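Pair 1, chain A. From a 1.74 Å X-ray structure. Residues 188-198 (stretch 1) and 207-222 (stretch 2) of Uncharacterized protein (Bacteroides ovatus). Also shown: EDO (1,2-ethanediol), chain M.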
# COMPACT_ATOMS: atom_id res chain seq x y z
N LYS A 188 13.63 -11.26 4.59
CA LYS A 188 14.82 -11.24 5.47
C LYS A 188 14.73 -10.17 6.56
O LYS A 188 15.66 -10.01 7.39
CB LYS A 188 16.06 -11.00 4.63
CG LYS A 188 16.34 -12.14 3.67
CD LYS A 188 17.76 -12.13 3.18
CE LYS A 188 17.86 -11.61 1.76
NZ LYS A 188 19.21 -11.94 1.22
N GLY A 189 13.63 -9.44 6.57
CA GLY A 189 13.37 -8.43 7.59
C GLY A 189 13.93 -7.07 7.23
O GLY A 189 13.91 -6.16 8.05
N THR A 190 14.42 -6.91 6.01
CA THR A 190 14.89 -5.60 5.53
C THR A 190 13.69 -4.69 5.20
O THR A 190 12.73 -5.10 4.52
CB THR A 190 15.80 -5.77 4.30
OG1 THR A 190 16.93 -6.57 4.66
CG2 THR A 190 16.29 -4.43 3.74
N ILE A 191 13.78 -3.44 5.63
CA ILE A 191 12.75 -2.46 5.31
C ILE A 191 13.17 -1.73 4.05
O ILE A 191 14.24 -1.09 4.03
CB ILE A 191 12.58 -1.41 6.43
CG1 ILE A 191 12.29 -2.07 7.79
CG2 ILE A 191 11.51 -0.40 6.05
CD1 ILE A 191 12.44 -1.12 8.96
N HIS A 192 12.32 -1.80 3.02
CA HIS A 192 12.54 -1.09 1.79
C HIS A 192 11.67 0.15 1.76
O HIS A 192 10.54 0.12 2.22
CB HIS A 192 12.20 -1.98 0.58
CG HIS A 192 13.03 -3.22 0.51
ND1 HIS A 192 14.17 -3.29 -0.25
CD2 HIS A 192 12.91 -4.42 1.13
CE1 HIS A 192 14.73 -4.48 -0.10
NE2 HIS A 192 13.97 -5.20 0.71
N LEU A 193 12.18 1.22 1.17
CA LEU A 193 11.46 2.49 1.05
C LEU A 193 11.73 3.12 -0.30
O LEU A 193 12.88 3.29 -0.69
CB LEU A 193 11.97 3.43 2.15
CG LEU A 193 11.58 4.91 2.09
CD1 LEU A 193 10.11 5.12 2.31
CD2 LEU A 193 12.37 5.66 3.16
N SER A 194 10.67 3.50 -1.00
CA SER A 194 10.79 4.30 -2.24
C SER A 194 9.77 5.44 -2.22
O SER A 194 8.75 5.39 -1.47
CB SER A 194 10.62 3.45 -3.49
OG SER A 194 9.40 2.75 -3.48
N TRP A 195 10.02 6.46 -3.04
CA TRP A 195 9.18 7.65 -3.06
C TRP A 195 9.38 8.46 -4.31
O TRP A 195 10.36 8.27 -5.01
CB TRP A 195 9.43 8.53 -1.83
CG TRP A 195 10.74 9.22 -1.73
CD1 TRP A 195 11.00 10.54 -2.07
CD2 TRP A 195 11.96 8.70 -1.18
NE1 TRP A 195 12.30 10.85 -1.78
CE2 TRP A 195 12.92 9.75 -1.23
CE3 TRP A 195 12.36 7.45 -0.69
CZ2 TRP A 195 14.25 9.58 -0.84
CZ3 TRP A 195 13.71 7.28 -0.26
CH2 TRP A 195 14.62 8.34 -0.33
N VAL A 196 8.43 9.35 -4.56
CA VAL A 196 8.54 10.38 -5.59
C VAL A 196 8.52 11.71 -4.86
O VAL A 196 7.98 11.83 -3.74
CB VAL A 196 7.37 10.34 -6.62
CG1 VAL A 196 7.24 8.92 -7.20
CG2 VAL A 196 6.07 10.81 -6.00
N TRP A 197 9.16 12.70 -5.47
CA TRP A 197 9.06 14.03 -4.98
C TRP A 197 7.84 14.68 -5.57
O TRP A 197 7.45 14.38 -6.70
CB TRP A 197 10.27 14.83 -5.39
CG TRP A 197 11.56 14.34 -4.80
CD1 TRP A 197 12.63 13.86 -5.50
CD2 TRP A 197 11.96 14.35 -3.42
NE1 TRP A 197 13.66 13.56 -4.63
CE2 TRP A 197 13.28 13.85 -3.35
CE3 TRP A 197 11.33 14.75 -2.23
CZ2 TRP A 197 13.99 13.75 -2.13
CZ3 TRP A 197 12.04 14.64 -1.04
CH2 TRP A 197 13.35 14.14 -1.00
N ARG A 198 7.23 15.59 -4.81
CA ARG A 198 6.28 16.51 -5.43
C ARG A 198 6.74 17.92 -5.12
O ARG A 198 6.78 18.33 -3.97
CB ARG A 198 4.85 16.35 -4.97
CG ARG A 198 3.97 17.19 -5.89
CD ARG A 198 2.52 17.23 -5.53
NE ARG A 198 1.84 15.99 -5.87
CZ ARG A 198 0.55 15.81 -5.69
NH1 ARG A 198 -0.20 16.81 -5.24
NH2 ARG A 198 -0.01 14.64 -5.97
N HIS A 207 7.98 14.22 -9.48
CA HIS A 207 9.14 13.83 -10.25
C HIS A 207 10.02 12.85 -9.50
O HIS A 207 10.10 12.91 -8.26
CB HIS A 207 9.94 15.07 -10.67
CG HIS A 207 10.45 15.90 -9.53
ND1 HIS A 207 11.71 15.76 -9.01
CD2 HIS A 207 9.87 16.92 -8.85
CE1 HIS A 207 11.89 16.64 -8.04
NE2 HIS A 207 10.79 17.36 -7.93
N ASP A 208 10.66 11.98 -10.28
CA ASP A 208 11.67 11.01 -9.81
C ASP A 208 11.13 9.88 -8.94
O ASP A 208 10.05 9.98 -8.36
CB ASP A 208 12.82 11.75 -9.06
CG ASP A 208 13.55 12.74 -9.95
OD1 ASP A 208 13.94 12.37 -11.09
OD2 ASP A 208 13.73 13.90 -9.52
N ILE A 209 11.88 8.78 -8.92
CA ILE A 209 11.68 7.66 -8.01
C ILE A 209 12.98 7.41 -7.27
O ILE A 209 14.02 7.10 -7.88
CB ILE A 209 11.24 6.37 -8.74
CG1 ILE A 209 10.00 6.66 -9.62
CG2 ILE A 209 10.95 5.27 -7.72
CD1 ILE A 209 9.39 5.46 -10.32
N CYS A 210 12.91 7.50 -5.94
CA CYS A 210 14.09 7.39 -5.08
C CYS A 210 13.95 6.15 -4.16
O CYS A 210 12.87 5.61 -4.00
CB CYS A 210 14.25 8.65 -4.22
SG CYS A 210 14.54 10.18 -5.18
N TYR A 211 15.04 5.74 -3.53
CA TYR A 211 15.07 4.46 -2.82
C TYR A 211 16.02 4.50 -1.63
O TYR A 211 17.06 5.11 -1.70
CB TYR A 211 15.52 3.37 -3.78
CG TYR A 211 15.68 2.02 -3.11
CD1 TYR A 211 14.57 1.20 -2.88
CD2 TYR A 211 16.92 1.56 -2.72
CE1 TYR A 211 14.70 -0.02 -2.25
CE2 TYR A 211 17.06 0.35 -2.07
CZ TYR A 211 15.96 -0.46 -1.86
OH TYR A 211 16.08 -1.70 -1.27
N ALA A 212 15.65 3.80 -0.56
CA ALA A 212 16.54 3.52 0.52
C ALA A 212 16.12 2.23 1.19
O ALA A 212 14.98 1.81 1.03
CB ALA A 212 16.52 4.65 1.54
N ARG A 213 17.04 1.60 1.90
CA ARG A 213 16.71 0.41 2.71
C ARG A 213 17.45 0.36 4.03
O ARG A 213 18.53 0.91 4.17
CB ARG A 213 16.92 -0.88 1.92
CG ARG A 213 18.33 -1.06 1.36
CD ARG A 213 18.45 -2.48 0.82
NE ARG A 213 19.64 -2.72 -0.01
CZ ARG A 213 19.62 -3.10 -1.27
NH1 ARG A 213 18.47 -3.24 -1.93
NH2 ARG A 213 20.76 -3.33 -1.89
N SER A 214 16.88 -0.34 5.00
CA SER A 214 17.45 -0.45 6.33
C SER A 214 17.47 -1.91 6.75
O SER A 214 16.44 -2.61 6.66
CB SER A 214 16.62 0.31 7.36
OG SER A 214 17.18 0.11 8.66
N PHE A 215 18.62 -2.33 7.28
CA PHE A 215 18.84 -3.69 7.77
C PHE A 215 18.74 -3.84 9.29
O PHE A 215 18.86 -4.96 9.81
CB PHE A 215 20.22 -4.19 7.33
CG PHE A 215 20.41 -4.18 5.84
CD1 PHE A 215 20.05 -5.29 5.08
CD2 PHE A 215 20.93 -3.08 5.21
CE1 PHE A 215 20.23 -5.29 3.70
CE2 PHE A 215 21.06 -3.04 3.83
CZ PHE A 215 20.73 -4.17 3.07
N ASP A 216 18.50 -2.73 10.01
CA ASP A 216 18.48 -2.71 11.47
C ASP A 216 17.20 -2.04 12.01
O ASP A 216 17.23 -1.23 12.95
CB ASP A 216 19.73 -2.04 11.99
CG ASP A 216 19.88 -0.60 11.52
OD1 ASP A 216 18.97 -0.07 10.80
OD2 ASP A 216 20.92 0.00 11.86
N ASN A 217 16.08 -2.42 11.43
CA ASN A 217 14.75 -1.95 11.83
C ASN A 217 14.56 -0.47 11.82
O ASN A 217 13.80 0.09 12.64
CB ASN A 217 14.35 -2.56 13.16
CG ASN A 217 14.06 -4.04 13.04
OD1 ASN A 217 13.43 -4.49 12.08
ND2 ASN A 217 14.55 -4.81 14.00
N GLY A 218 15.19 0.19 10.85
CA GLY A 218 14.97 1.60 10.60
C GLY A 218 15.94 2.59 11.21
O GLY A 218 15.80 3.78 10.97
N VAL A 219 16.93 2.13 11.97
CA VAL A 219 17.88 3.03 12.63
C VAL A 219 18.82 3.68 11.60
O VAL A 219 19.02 4.92 11.58
CB VAL A 219 18.66 2.29 13.76
CG1 VAL A 219 19.71 3.20 14.42
CG2 VAL A 219 17.70 1.73 14.81
N THR A 220 19.41 2.86 10.74
CA THR A 220 20.30 3.35 9.68
C THR A 220 19.83 2.88 8.32
O THR A 220 19.18 1.83 8.20
CB THR A 220 21.75 2.92 9.89
OG1 THR A 220 21.88 1.50 9.83
CG2 THR A 220 22.28 3.43 11.24
N TRP A 221 20.20 3.64 7.29
CA TRP A 221 19.65 3.49 5.95
C TRP A 221 20.76 3.47 4.91
O TRP A 221 21.74 4.20 5.06
CB TRP A 221 18.66 4.63 5.67
CG TRP A 221 17.42 4.47 6.50
CD1 TRP A 221 17.24 4.89 7.81
CD2 TRP A 221 16.24 3.77 6.14
NE1 TRP A 221 16.01 4.48 8.27
CE2 TRP A 221 15.36 3.82 7.26
CE3 TRP A 221 15.81 3.12 4.96
CZ2 TRP A 221 14.09 3.25 7.24
CZ3 TRP A 221 14.55 2.56 4.93
CH2 TRP A 221 13.69 2.65 6.06
N TYR A 222 20.60 2.63 3.89
CA TYR A 222 21.62 2.36 2.85
C TYR A 222 21.10 2.55 1.43
O TYR A 222 19.91 2.42 1.17
CB TYR A 222 22.16 0.94 3.00
CG TYR A 222 23.11 0.83 4.20
CD1 TYR A 222 22.62 0.70 5.49
CD2 TYR A 222 24.49 0.91 4.03
CE1 TYR A 222 23.47 0.63 6.58
CE2 TYR A 222 25.36 0.82 5.11
CZ TYR A 222 24.85 0.69 6.39
OH TYR A 222 25.69 0.64 7.48
C1 EDO M . 23.63 -2.11 0.81
O1 EDO M . 22.23 -1.79 0.84
C2 EDO M . 23.91 -3.61 0.77
O2 EDO M . 23.30 -4.19 -0.39
O HOH W 1 12.75 -6.73 10.68
O HOH W 2 15.54 -3.90 8.98

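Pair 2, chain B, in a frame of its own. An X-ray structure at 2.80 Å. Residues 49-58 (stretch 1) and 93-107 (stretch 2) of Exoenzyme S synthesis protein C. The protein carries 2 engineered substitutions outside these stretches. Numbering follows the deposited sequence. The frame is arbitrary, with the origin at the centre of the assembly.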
# COMPACT_ATOMS: atom_id res chain seq x y z
N ARG B 49 -3.09 -10.11 -10.09
CA ARG B 49 -1.96 -9.19 -10.04
C ARG B 49 -0.69 -9.89 -9.57
O ARG B 49 0.37 -9.27 -9.47
CB ARG B 49 -2.28 -7.99 -9.14
CG ARG B 49 -3.58 -7.30 -9.49
CD ARG B 49 -3.62 -6.93 -10.97
NE ARG B 49 -4.96 -6.55 -11.41
CZ ARG B 49 -5.28 -6.28 -12.67
NH1 ARG B 49 -4.36 -6.35 -13.62
NH2 ARG B 49 -6.53 -5.94 -12.98
N GLU B 50 -0.81 -11.18 -9.28
CA GLU B 50 0.32 -11.98 -8.81
C GLU B 50 1.05 -11.32 -7.64
O GLU B 50 2.20 -10.90 -7.77
CB GLU B 50 1.29 -12.25 -9.96
CG GLU B 50 0.70 -13.09 -11.08
CD GLU B 50 1.70 -13.35 -12.20
OE1 GLU B 50 2.74 -12.66 -12.25
OE2 GLU B 50 1.43 -14.23 -13.04
N ARG B 51 0.37 -11.23 -6.50
CA ARG B 51 0.96 -10.63 -5.31
C ARG B 51 0.22 -11.07 -4.05
O ARG B 51 -1.00 -11.22 -4.06
CB ARG B 51 0.95 -9.10 -5.42
CG ARG B 51 -0.42 -8.50 -5.66
CD ARG B 51 -0.34 -7.00 -5.83
NE ARG B 51 0.60 -6.62 -6.88
CZ ARG B 51 0.77 -5.37 -7.32
NH1 ARG B 51 0.06 -4.38 -6.80
NH2 ARG B 51 1.65 -5.13 -8.28
N LEU B 52 0.97 -11.29 -2.98
CA LEU B 52 0.39 -11.73 -1.71
C LEU B 52 0.16 -10.55 -0.78
O LEU B 52 1.08 -9.78 -0.49
CB LEU B 52 1.31 -12.75 -1.04
CG LEU B 52 0.80 -13.34 0.28
CD1 LEU B 52 -0.43 -14.20 0.05
CD2 LEU B 52 1.90 -14.15 0.95
N LEU B 53 -1.08 -10.40 -0.31
CA LEU B 53 -1.42 -9.31 0.61
C LEU B 53 -1.38 -9.80 2.05
O LEU B 53 -1.66 -10.96 2.33
CB LEU B 53 -2.80 -8.75 0.28
CG LEU B 53 -3.04 -8.26 -1.15
CD1 LEU B 53 -4.43 -7.65 -1.27
CD2 LEU B 53 -1.97 -7.27 -1.57
N LEU B 54 -1.05 -8.89 2.96
CA LEU B 54 -0.98 -9.22 4.38
C LEU B 54 -1.69 -8.16 5.21
O LEU B 54 -1.19 -7.04 5.36
CB LEU B 54 0.47 -9.36 4.83
CG LEU B 54 1.39 -10.30 4.04
CD1 LEU B 54 2.80 -10.25 4.58
CD2 LEU B 54 0.86 -11.72 4.06
N GLU B 55 -2.85 -8.50 5.75
CA GLU B 55 -3.58 -7.60 6.63
C GLU B 55 -3.25 -7.89 8.09
O GLU B 55 -3.07 -9.04 8.48
CB GLU B 55 -5.09 -7.72 6.40
CG GLU B 55 -5.55 -7.27 5.02
CD GLU B 55 -7.05 -7.37 4.85
OE1 GLU B 55 -7.73 -7.84 5.79
OE2 GLU B 55 -7.56 -6.97 3.78
N ALA B 56 -3.18 -6.83 8.89
CA ALA B 56 -2.86 -6.98 10.31
C ALA B 56 -3.72 -6.06 11.17
O ALA B 56 -3.68 -4.84 11.01
CB ALA B 56 -1.38 -6.70 10.55
N ASP B 57 -4.49 -6.65 12.07
CA ASP B 57 -5.31 -5.88 13.00
C ASP B 57 -4.44 -5.26 14.09
O ASP B 57 -3.74 -5.97 14.81
CB ASP B 57 -6.40 -6.75 13.62
CG ASP B 57 -7.43 -7.22 12.61
OD1 ASP B 57 -7.31 -6.85 11.42
OD2 ASP B 57 -8.35 -7.97 13.00
N VAL B 58 -4.50 -3.94 14.21
CA VAL B 58 -3.68 -3.22 15.18
C VAL B 58 -4.46 -2.91 16.46
O VAL B 58 -4.22 -3.54 17.49
CB VAL B 58 -3.13 -1.91 14.58
CG1 VAL B 58 -2.27 -1.18 15.60
CG2 VAL B 58 -2.34 -2.20 13.32
N GLY B 93 -14.03 -2.17 13.15
CA GLY B 93 -13.56 -1.10 14.01
C GLY B 93 -12.08 -1.27 14.32
O GLY B 93 -11.59 -0.78 15.33
N LYS B 94 -11.38 -1.97 13.44
CA LYS B 94 -9.96 -2.26 13.63
C LYS B 94 -9.08 -1.45 12.68
O LYS B 94 -9.37 -1.35 11.49
CB LYS B 94 -9.68 -3.75 13.44
CG LYS B 94 -10.16 -4.63 14.58
CD LYS B 94 -9.31 -4.44 15.82
CE LYS B 94 -9.70 -5.41 16.92
NZ LYS B 94 -8.81 -5.28 18.11
N VAL B 95 -8.01 -0.87 13.21
CA VAL B 95 -7.00 -0.23 12.40
C VAL B 95 -6.06 -1.31 11.87
O VAL B 95 -5.68 -2.22 12.60
CB VAL B 95 -6.19 0.80 13.21
CG1 VAL B 95 -5.04 1.35 12.38
CG2 VAL B 95 -7.10 1.92 13.69
N GLN B 96 -5.70 -1.22 10.59
CA GLN B 96 -4.92 -2.28 9.96
C GLN B 96 -3.67 -1.79 9.24
O GLN B 96 -3.68 -0.73 8.61
CB GLN B 96 -5.80 -3.07 8.98
CG GLN B 96 -6.99 -3.75 9.62
CD GLN B 96 -7.93 -4.36 8.60
OE1 GLN B 96 -7.91 -3.99 7.43
NE2 GLN B 96 -8.76 -5.30 9.04
N LEU B 97 -2.59 -2.56 9.34
CA LEU B 97 -1.40 -2.32 8.55
C LEU B 97 -1.39 -3.28 7.37
O LEU B 97 -1.77 -4.44 7.50
CB LEU B 97 -0.14 -2.52 9.39
CG LEU B 97 0.24 -1.40 10.36
CD1 LEU B 97 1.46 -1.79 11.18
CD2 LEU B 97 0.49 -0.11 9.61
N TYR B 98 -0.96 -2.80 6.21
CA TYR B 98 -0.93 -3.63 5.01
C TYR B 98 0.48 -3.78 4.46
O TYR B 98 1.24 -2.81 4.36
CB TYR B 98 -1.87 -3.08 3.94
CG TYR B 98 -3.26 -2.78 4.44
CD1 TYR B 98 -4.10 -3.80 4.86
CD2 TYR B 98 -3.73 -1.48 4.48
CE1 TYR B 98 -5.38 -3.53 5.32
CE2 TYR B 98 -5.01 -1.20 4.94
CZ TYR B 98 -5.82 -2.23 5.35
OH TYR B 98 -7.09 -1.94 5.81
N ALA B 99 0.83 -5.01 4.09
CA ALA B 99 2.11 -5.31 3.46
C ALA B 99 1.87 -6.25 2.29
O ALA B 99 0.99 -7.11 2.35
CB ALA B 99 3.06 -5.93 4.46
N GLN B 100 2.65 -6.09 1.23
CA GLN B 100 2.48 -6.94 0.05
C GLN B 100 3.80 -7.55 -0.40
O GLN B 100 4.87 -7.00 -0.16
CB GLN B 100 1.83 -6.16 -1.09
CG GLN B 100 2.65 -4.98 -1.59
CD GLN B 100 1.96 -4.23 -2.71
OE1 GLN B 100 0.75 -4.38 -2.92
NE2 GLN B 100 2.72 -3.43 -3.44
N ILE B 101 3.70 -8.70 -1.07
CA ILE B 101 4.87 -9.39 -1.59
C ILE B 101 4.63 -9.79 -3.04
O ILE B 101 3.71 -10.55 -3.34
CB ILE B 101 5.19 -10.66 -0.78
CG1 ILE B 101 5.32 -10.33 0.71
CG2 ILE B 101 6.46 -11.32 -1.30
CD1 ILE B 101 5.57 -11.53 1.58
N LEU B 102 5.46 -9.27 -3.94
CA LEU B 102 5.35 -9.62 -5.35
C LEU B 102 5.70 -11.09 -5.56
O LEU B 102 6.61 -11.62 -4.92
CB LEU B 102 6.28 -8.74 -6.19
CG LEU B 102 6.04 -7.24 -6.12
CD1 LEU B 102 7.04 -6.49 -6.99
CD2 LEU B 102 4.61 -6.91 -6.53
N ALA B 103 4.97 -11.75 -6.45
CA ALA B 103 5.18 -13.17 -6.72
C ALA B 103 6.61 -13.45 -7.16
O ALA B 103 7.07 -14.59 -7.12
CB ALA B 103 4.19 -13.66 -7.77
N ALA B 104 7.32 -12.41 -7.59
CA ALA B 104 8.69 -12.55 -8.07
C ALA B 104 9.69 -12.73 -6.93
O ALA B 104 10.73 -13.36 -7.10
CB ALA B 104 9.07 -11.36 -8.93
N GLN B 105 9.36 -12.17 -5.77
CA GLN B 105 10.24 -12.25 -4.60
C GLN B 105 9.62 -13.10 -3.49
O GLN B 105 10.15 -13.17 -2.38
CB GLN B 105 10.57 -10.86 -4.06
CG GLN B 105 11.42 -10.01 -5.00
CD GLN B 105 10.61 -9.42 -6.15
OE1 GLN B 105 9.40 -9.27 -6.05
NE2 GLN B 105 11.29 -9.07 -7.23
N LEU B 106 8.50 -13.75 -3.80
CA LEU B 106 7.80 -14.56 -2.82
C LEU B 106 8.54 -15.86 -2.50
O LEU B 106 8.43 -16.84 -3.24
CB LEU B 106 6.37 -14.88 -3.29
CG LEU B 106 5.55 -15.77 -2.36
CD1 LEU B 106 5.44 -15.15 -0.98
CD2 LEU B 106 4.17 -16.04 -2.94
N THR B 107 9.29 -15.85 -1.41
CA THR B 107 9.96 -17.05 -0.94
C THR B 107 9.60 -17.27 0.53
O THR B 107 8.96 -16.41 1.14
CB THR B 107 11.50 -16.93 -1.07
OG1 THR B 107 11.98 -15.88 -0.22
CG2 THR B 107 11.89 -16.64 -2.51

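Both pairs are two antiparallel neighbouring strands whose axes approach to 4.6 Å, with N-to-C directions at 156° in pair 1 and 145° in pair 2; 14 central residues superpose with an RMSD of 0.5 Å, and the buried surface is nearly equal, 977 and 975 Å². The shared ladder runs from I191(A) opposite S214(A), matching L52(B) opposite I101(B), through L193(A)–A212(A), matching L54(B)–A99(B), to W195(A)–C210(A), matching A56(B)–L97(B). Each of these pairs is closed by two backbone hydrogen bonds: I191(A) N to S214(A) O is 3.0 Å, and L52(B) N to I101(B) O is 2.9 Å. In pair 2 the bonds from L54(B) N to A99(B) O (2.8 Å) and from A56(B) N to L97(B) O (3.1 Å) are weak, their N-H...O angles being 129° and 128°. Beyond the ladder the pairs diverge. A beta bulge shifts the register of pair 1 by one residue, so that W197(A) pairs with H207(A), whereas pair 2 continues regularly to D57(B) opposite Q96(B).

On the face bearing I191(A), L193(A) and W195(A), the alanines A212(A) and A99(B) coincide, their side-chain centres 0.3 Å apart. The positions around them are filled differently. The indole of W195(A) lies over C210(A), with CB of C210(A) 3.6 Å from the centroid of its six-membered ring, and its CZ3 reaches to 4.2 Å from CB of A212(A). At the matching positions A56(B) is small and L97(B) branched; CG of L97(B) packs instead against CG2 of V58(B) at 4.0 Å. I191(A) meets an aromatic ring, its CG2 3.7 Å from CH2 of W221(A), while L52(B) meets an aliphatic chain, its CD2 4.2 Å from CD1 of L106(B).

On the other face, Y211(A) and Y98(B) share a backbone position, but their rotamers differ (t and m) and their side-chain centres lie 4.7 Å apart. The OH of Y211(A) is hydrogen-bonded to ND1 of H192(A) at 2.7 Å and accepts from NH1 of R213(A) at 2.9 Å. At the positions of H192(A) and R213(A), pair 2 has L53(B) and Q100(B), in apolar contact between CD2 of L53(B) and CB of Q100(B) at 4.0 Å. Y98(B) turns along its own strand, its OH donating to OE1 of Q96(B) at 2.7 Å; NE2 of Q96(B) donates across the strands to OD1 of D57(B) at 3.2 Å. The counterparts of that last couple, I209(A) and V196(A), make an apolar contact, CG1 to CG1 at 4.3 Å.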